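Local coordinates for protein histone-lysine n-methyltransferase, H3 lysine-4 specific (Saccharomyces cerevisiae, PDB 2J8A) that methylates histone H3 as the Set1 component of the COMPASS complex, and is represented here by its N-terminal RRM-fold domain, a fold often used to bind RNA, at residues Glu32-Ala38 with Val50-Ala56; Ala69-Val73 with Glu89-Asn93. All coordinates share one frame. Residue numbers count along the deposited sequence, not the author numbering.

Contact 1: residues Glu32-Ala38 with Val50-Ala56; sequences EISHFEA and VYLIKYA
Strand segments 35-38 and 50-54 run antiparallel, their axes approaching to 4.6 Å with their directions at 172°. Phe36 faces Ile53 and Ala38 faces Tyr51 as non-hydrogen-bonded pairs; between them, Glu37 and Leu52 form a hydrogen-bonded pair, with Glu37 N giving to Leu52 O at 2.8 Å and Leu52 N returning a weak bond to Glu37 O at 2.9 Å. Lys54 N bonds His35 O at 3.0 Å, and beyond these pairs Ala56 N gives a hydrogen bond to Glu32 O at 2.9 Å. On the face of Phe36 the bumps interlock. Phe36, in the t rotamer, sets its ring against the next strand, CD1 3.4 Å from Ile53 CG1 and CZ 3.8 Å from Tyr51 CD1; the two rings lie near parallel (25°) but barely overlap, centroids 5.8 Å apart. Ala38 is small enough to leave room for the Tyr51 ring, CB to CD1 3.5 Å. Branched Ile33 fills the gap between Ile53 (CG2 to CG2, 3.5 Å) and Tyr55 (CG1 to CE2, 3.5 Å). Helix 20-28 packs against this face. The other carries polar His35, Glu37 and Lys54 beside Leu52, which meets Leu98 of helix 97-119. This is the β2-β3 hairpin of an RRM fold.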
loop_
_atom_site.group_PDB
_atom_site.type_symbol
_atom_site.label_atom_id
_atom_site.label_comp_id
_atom_site.label_asym_id
_atom_site.label_seq_id
_atom_site.Cartn_x
_atom_site.Cartn_y
_atom_site.Cartn_z
ATOM N N GLU A 32 16.775 6.280 -1.988
ATOM C CA GLU A 32 17.215 5.231 -2.841
ATOM C C GLU A 32 16.392 4.119 -2.108
ATOM O O GLU A 32 16.350 4.137 -0.809
ATOM C CB GLU A 32 18.715 5.163 -2.618
ATOM C CG GLU A 32 19.513 4.463 -3.656
ATOM C CD GLU A 32 19.592 2.986 -3.314
ATOM O OE1 GLU A 32 19.879 2.641 -2.116
ATOM O OE2 GLU A 32 19.311 2.188 -4.252
ATOM N N ILE A 33 15.659 3.261 -2.892
ATOM C CA ILE A 33 14.764 2.237 -2.345
ATOM C C ILE A 33 15.514 0.896 -2.297
ATOM O O ILE A 33 15.646 0.178 -3.270
ATOM C CB ILE A 33 13.437 2.175 -3.100
ATOM C CG1 ILE A 33 12.565 3.281 -2.605
ATOM C CG2 ILE A 33 12.709 0.893 -2.814
ATOM C CD1 ILE A 33 11.629 3.919 -3.546
ATOM N N SER A 34 15.992 0.530 -1.125
ATOM C CA SER A 34 16.641 -0.765 -1.018
ATOM C C SER A 34 15.880 -1.960 -1.570
ATOM O O SER A 34 16.455 -3.007 -1.693
ATOM C CB SER A 34 16.943 -1.011 0.465
ATOM O OG SER A 34 17.004 -2.405 0.747
ATOM N N HIS A 35 14.573 -1.851 -1.804
ATOM C CA HIS A 35 13.635 -3.051 -1.837
ATOM C C HIS A 35 12.211 -2.581 -1.914
ATOM O O HIS A 35 11.797 -1.724 -1.097
ATOM C CB HIS A 35 13.660 -3.889 -0.549
ATOM C CG HIS A 35 12.906 -5.199 -0.648
ATOM N ND1 HIS A 35 11.552 -5.334 -0.331
ATOM C CD2 HIS A 35 13.327 -6.448 -1.036
ATOM C CE1 HIS A 35 11.175 -6.595 -0.524
ATOM N NE2 HIS A 35 12.229 -7.293 -0.947
ATOM N N PHE A 36 11.456 -3.193 -2.834
ATOM C CA PHE A 36 10.060 -2.805 -3.053
ATOM C C PHE A 36 9.196 -3.981 -3.397
ATOM O O PHE A 36 9.460 -4.658 -4.363
ATOM C CB PHE A 36 10.011 -1.855 -4.171
ATOM C CG PHE A 36 8.667 -1.518 -4.641
ATOM C CD1 PHE A 36 8.042 -0.300 -4.199
ATOM C CD2 PHE A 36 8.044 -2.309 -5.581
ATOM C CE1 PHE A 36 6.721 0.127 -4.691
ATOM C CE2 PHE A 36 6.769 -1.924 -6.104
ATOM C CZ PHE A 36 6.099 -0.666 -5.688
ATOM N N GLU A 37 8.143 -4.205 -2.586
ATOM C CA GLU A 37 7.194 -5.307 -2.844
ATOM C C GLU A 37 5.805 -4.857 -3.022
ATOM O O GLU A 37 5.353 -3.902 -2.284
ATOM C CB GLU A 37 7.191 -6.239 -1.759
ATOM C CG GLU A 37 6.694 -7.404 -2.264
ATOM C CD GLU A 37 7.116 -8.519 -1.404
ATOM O OE1 GLU A 37 8.071 -8.362 -0.637
ATOM O OE2 GLU A 37 6.481 -9.573 -1.475
ATOM N N ALA A 38 5.144 -5.495 -4.021
ATOM C CA ALA A 38 3.656 -5.265 -4.214
ATOM C C ALA A 38 2.924 -6.516 -3.846
ATOM O O ALA A 38 3.555 -7.609 -3.855
ATOM C CB ALA A 38 3.299 -4.833 -5.515
ATOM N N VAL A 50 -1.099 -2.582 -2.093
ATOM C CA VAL A 50 -0.495 -2.553 -0.838
ATOM C C VAL A 50 0.954 -3.070 -1.079
ATOM O O VAL A 50 1.226 -4.320 -1.503
ATOM C CB VAL A 50 -1.168 -3.590 0.101
ATOM C CG1 VAL A 50 -0.258 -3.926 1.301
ATOM C CG2 VAL A 50 -2.487 -3.150 0.586
ATOM N N TYR A 51 1.891 -2.151 -0.749
ATOM C CA TYR A 51 3.378 -2.296 -1.028
ATOM C C TYR A 51 4.194 -2.063 0.210
ATOM O O TYR A 51 3.835 -1.139 0.978
ATOM C CB TYR A 51 3.710 -1.147 -1.850
ATOM C CG TYR A 51 2.703 -0.947 -2.888
ATOM C CD1 TYR A 51 2.816 -1.691 -4.106
ATOM C CD2 TYR A 51 1.611 -0.061 -2.727
ATOM C CE1 TYR A 51 1.936 -1.511 -5.136
ATOM C CE2 TYR A 51 0.675 0.069 -3.796
ATOM C CZ TYR A 51 0.903 -0.634 -4.961
ATOM O OH TYR A 51 0.107 -0.587 -6.084
ATOM N N LEU A 52 5.200 -2.885 0.405
ATOM C CA LEU A 52 6.226 -2.686 1.356
ATOM C C LEU A 52 7.393 -2.055 0.615
ATOM O O LEU A 52 8.092 -2.734 -0.238
ATOM C CB LEU A 52 6.841 -4.030 1.742
ATOM C CG LEU A 52 7.341 -4.274 3.199
ATOM C CD1 LEU A 52 8.473 -5.299 3.346
ATOM C CD2 LEU A 52 7.523 -2.993 3.996
ATOM N N ILE A 53 7.683 -0.794 0.934
ATOM C CA ILE A 53 8.968 -0.181 0.480
ATOM C C ILE A 53 9.942 0.065 1.628
ATOM O O ILE A 53 9.579 0.726 2.567
ATOM C CB ILE A 53 8.686 1.132 -0.094
ATOM C CG1 ILE A 53 7.517 0.964 -1.046
ATOM C CG2 ILE A 53 9.893 1.590 -0.769
ATOM C CD1 ILE A 53 7.168 2.235 -1.654
ATOM N N LYS A 54 11.151 -0.464 1.525
ATOM C CA LYS A 54 12.228 -0.351 2.550
ATOM C C LYS A 54 13.305 0.494 2.005
ATOM O O LYS A 54 13.781 0.272 0.843
ATOM C CB LYS A 54 12.794 -1.723 2.832
ATOM C CG LYS A 54 14.251 -1.922 2.869
ATOM C CD LYS A 54 14.825 -1.778 4.272
ATOM C CE LYS A 54 15.296 -3.086 4.967
ATOM N NZ LYS A 54 15.486 -2.641 6.429
ATOM N N TYR A 55 13.707 1.494 2.781
ATOM C CA TYR A 55 14.691 2.398 2.179
ATOM C C TYR A 55 16.205 2.005 2.367
ATOM O O TYR A 55 16.565 1.212 3.293
ATOM C CB TYR A 55 14.421 3.778 2.628
ATOM C CG TYR A 55 13.266 4.428 1.928
ATOM C CD1 TYR A 55 12.063 4.623 2.564
ATOM C CD2 TYR A 55 13.394 4.976 0.621
ATOM C CE1 TYR A 55 10.995 5.348 1.895
ATOM C CE2 TYR A 55 12.304 5.688 -0.054
ATOM C CZ TYR A 55 11.142 5.832 0.588
ATOM O OH TYR A 55 10.077 6.494 -0.022
ATOM N N ALA A 56 17.072 2.502 1.420
ATOM C CA ALA A 56 18.554 2.974 1.671
ATOM C C ALA A 56 19.549 1.975 2.301
ATOM O O ALA A 56 20.134 2.273 3.371
ATOM C CB ALA A 56 18.643 4.473 2.408
#

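Contact 2: residues Ala69-Val73 with Glu89-Asn93; sequences AFSAV and EVILN
Helix-on-sheet packing, with apolar side chains and no hydrogen bond across it, sets the second helix of the RRM fold, 65-75, against strand 86-92. The segment axes approach to 7.4 Å and run at 147°, with a signed crossing angle of -147°. Residues 69-73 are helical, Val73 N bonding Ala69 O at 2.9 Å, so Ala69, Ala72 and Val73 share one side of the helix; residues 89-92 are extended, which brings Val90 and Leu92 to the helix while the CA-to-CB bond of Ile91 points away. Val73, in the t rotamer, is wedged between Val90 and Leu92: CG2 lies 3.9 Å from Leu92 CG and 4.3 Å from Val90 CG1, and CG1 is 3.6 Å from Val90 O. The small alanines permit this close approach. Val90 CG1 stands 3.8 Å from Ala72 O and 4.5 Å from Ala72 CB, and Leu92, with chi1 m, sets CD2 4.1 Å from Ala69 CB. Leu92 CD1 meets the edge of the exposed Phe70 ring, 4.1 Å from Phe70 CD2. Beyond the pair, Val90 touches Ile5 of strand 4-9, whose Val6 shares backbone hydrogen bonding with Ile91, and Ala72 rests on Tyr55.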
loop_
_atom_site.group_PDB
_atom_site.type_symbol
_atom_site.label_atom_id
_atom_site.label_comp_id
_atom_site.label_asym_id
_atom_site.label_seq_id
_atom_site.Cartn_x
_atom_site.Cartn_y
_atom_site.Cartn_z
ATOM N N ALA A 69 11.848 7.164 4.839
ATOM C CA ALA A 69 10.756 6.607 5.549
ATOM C C ALA A 69 9.911 7.655 6.242
ATOM O O ALA A 69 8.717 7.853 5.905
ATOM C CB ALA A 69 11.247 5.638 6.522
ATOM N N PHE A 70 10.456 8.400 7.169
ATOM C CA PHE A 70 9.450 9.143 7.880
ATOM C C PHE A 70 8.909 10.251 7.059
ATOM O O PHE A 70 7.820 10.712 7.247
ATOM C CB PHE A 70 9.927 9.608 9.183
ATOM C CG PHE A 70 8.918 10.288 9.988
ATOM C CD1 PHE A 70 8.958 11.664 10.167
ATOM C CD2 PHE A 70 7.979 9.572 10.740
ATOM C CE1 PHE A 70 8.067 12.406 11.085
ATOM C CE2 PHE A 70 7.058 10.273 11.669
ATOM C CZ PHE A 70 7.115 11.714 11.791
ATOM N N SER A 71 9.632 10.657 6.061
ATOM C CA SER A 71 9.153 11.868 5.379
ATOM C C SER A 71 8.070 11.279 4.507
ATOM O O SER A 71 6.931 11.820 4.464
ATOM C CB SER A 71 10.257 12.600 4.582
ATOM O OG SER A 71 11.123 11.579 4.152
ATOM N N ALA A 72 8.413 10.149 3.890
ATOM C CA ALA A 72 7.427 9.429 3.116
ATOM C C ALA A 72 6.132 9.413 3.876
ATOM O O ALA A 72 5.104 9.765 3.353
ATOM C CB ALA A 72 7.870 8.063 2.844
ATOM N N VAL A 73 6.174 9.102 5.169
ATOM C CA VAL A 73 4.883 8.954 5.865
ATOM C C VAL A 73 4.335 10.303 5.991
ATOM O O VAL A 73 3.200 10.508 6.384
ATOM C CB VAL A 73 5.121 8.415 7.243
ATOM C CG1 VAL A 73 3.877 8.572 8.167
ATOM C CG2 VAL A 73 5.576 7.011 7.102
ATOM N N GLU A 89 -2.286 5.441 1.649
ATOM C CA GLU A 89 -1.886 5.831 2.949
ATOM C C GLU A 89 -0.530 5.278 3.040
ATOM O O GLU A 89 -0.117 4.371 2.254
ATOM C CB GLU A 89 -2.744 5.203 3.985
ATOM C CG GLU A 89 -4.240 5.443 3.874
ATOM C CD GLU A 89 -4.681 6.812 4.242
ATOM O OE1 GLU A 89 -3.855 7.716 4.212
ATOM O OE2 GLU A 89 -5.898 7.043 4.554
ATOM N N VAL A 90 0.230 5.801 3.963
ATOM C CA VAL A 90 1.627 5.438 3.982
ATOM C C VAL A 90 1.954 5.474 5.421
ATOM O O VAL A 90 1.699 6.497 6.116
ATOM C CB VAL A 90 2.521 6.622 3.492
ATOM C CG1 VAL A 90 3.839 6.158 3.266
ATOM C CG2 VAL A 90 2.069 7.211 2.231
ATOM N N ILE A 91 2.535 4.422 5.901
ATOM C CA ILE A 91 2.805 4.420 7.340
ATOM C C ILE A 91 4.075 3.593 7.628
ATOM O O ILE A 91 4.530 2.808 6.690
ATOM C CB ILE A 91 1.660 3.783 8.117
ATOM C CG1 ILE A 91 1.432 2.335 7.639
ATOM C CG2 ILE A 91 0.482 4.643 8.210
ATOM C CD1 ILE A 91 0.256 1.748 8.267
ATOM N N LEU A 92 4.637 3.705 8.837
ATOM C CA LEU A 92 5.874 2.881 9.035
ATOM C C LEU A 92 5.516 1.432 9.272
ATOM O O LEU A 92 4.499 1.113 10.009
ATOM C CB LEU A 92 6.707 3.353 10.264
ATOM C CG LEU A 92 7.018 4.806 10.015
ATOM C CD1 LEU A 92 7.142 5.653 11.352
ATOM C CD2 LEU A 92 8.233 4.770 9.194
ATOM N N ASN A 93 6.315 0.563 8.715
ATOM C CA ASN A 93 5.958 -0.797 8.790
ATOM C C ASN A 93 6.431 -1.138 10.124
ATOM O O ASN A 93 7.347 -1.891 10.266
ATOM C CB ASN A 93 6.753 -1.635 7.814
ATOM C CG ASN A 93 6.438 -3.066 7.991
ATOM O OD1 ASN A 93 5.376 -3.453 8.513
ATOM N ND2 ASN A 93 7.292 -3.875 7.556
#

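In the fold
Both contacts shape the same antiparallel sheet, their centres 11 Å apart, with strand 4-9 running between strands 47-54 and 86-92. Contact 1 lies within the sheet plane at its outer strand 35-40, so backbone hydrogen bonds fix its register and its two faces differ, one apolar and one largely polar. Contact 2 stacks a helix on the sheet and relies on van der Waals fit of side chains against each other and against backbone, burying less surface (261 against 647 Å²). Each is partly buried, mixing interior residues with an exposed margin. Tyr55 joins them: its ring approaches the helix, CD1 3.4 Å from Ala69 N, while its hydroxyl bonds Phe27 O. On the other face, Leu52 packs against Asn93.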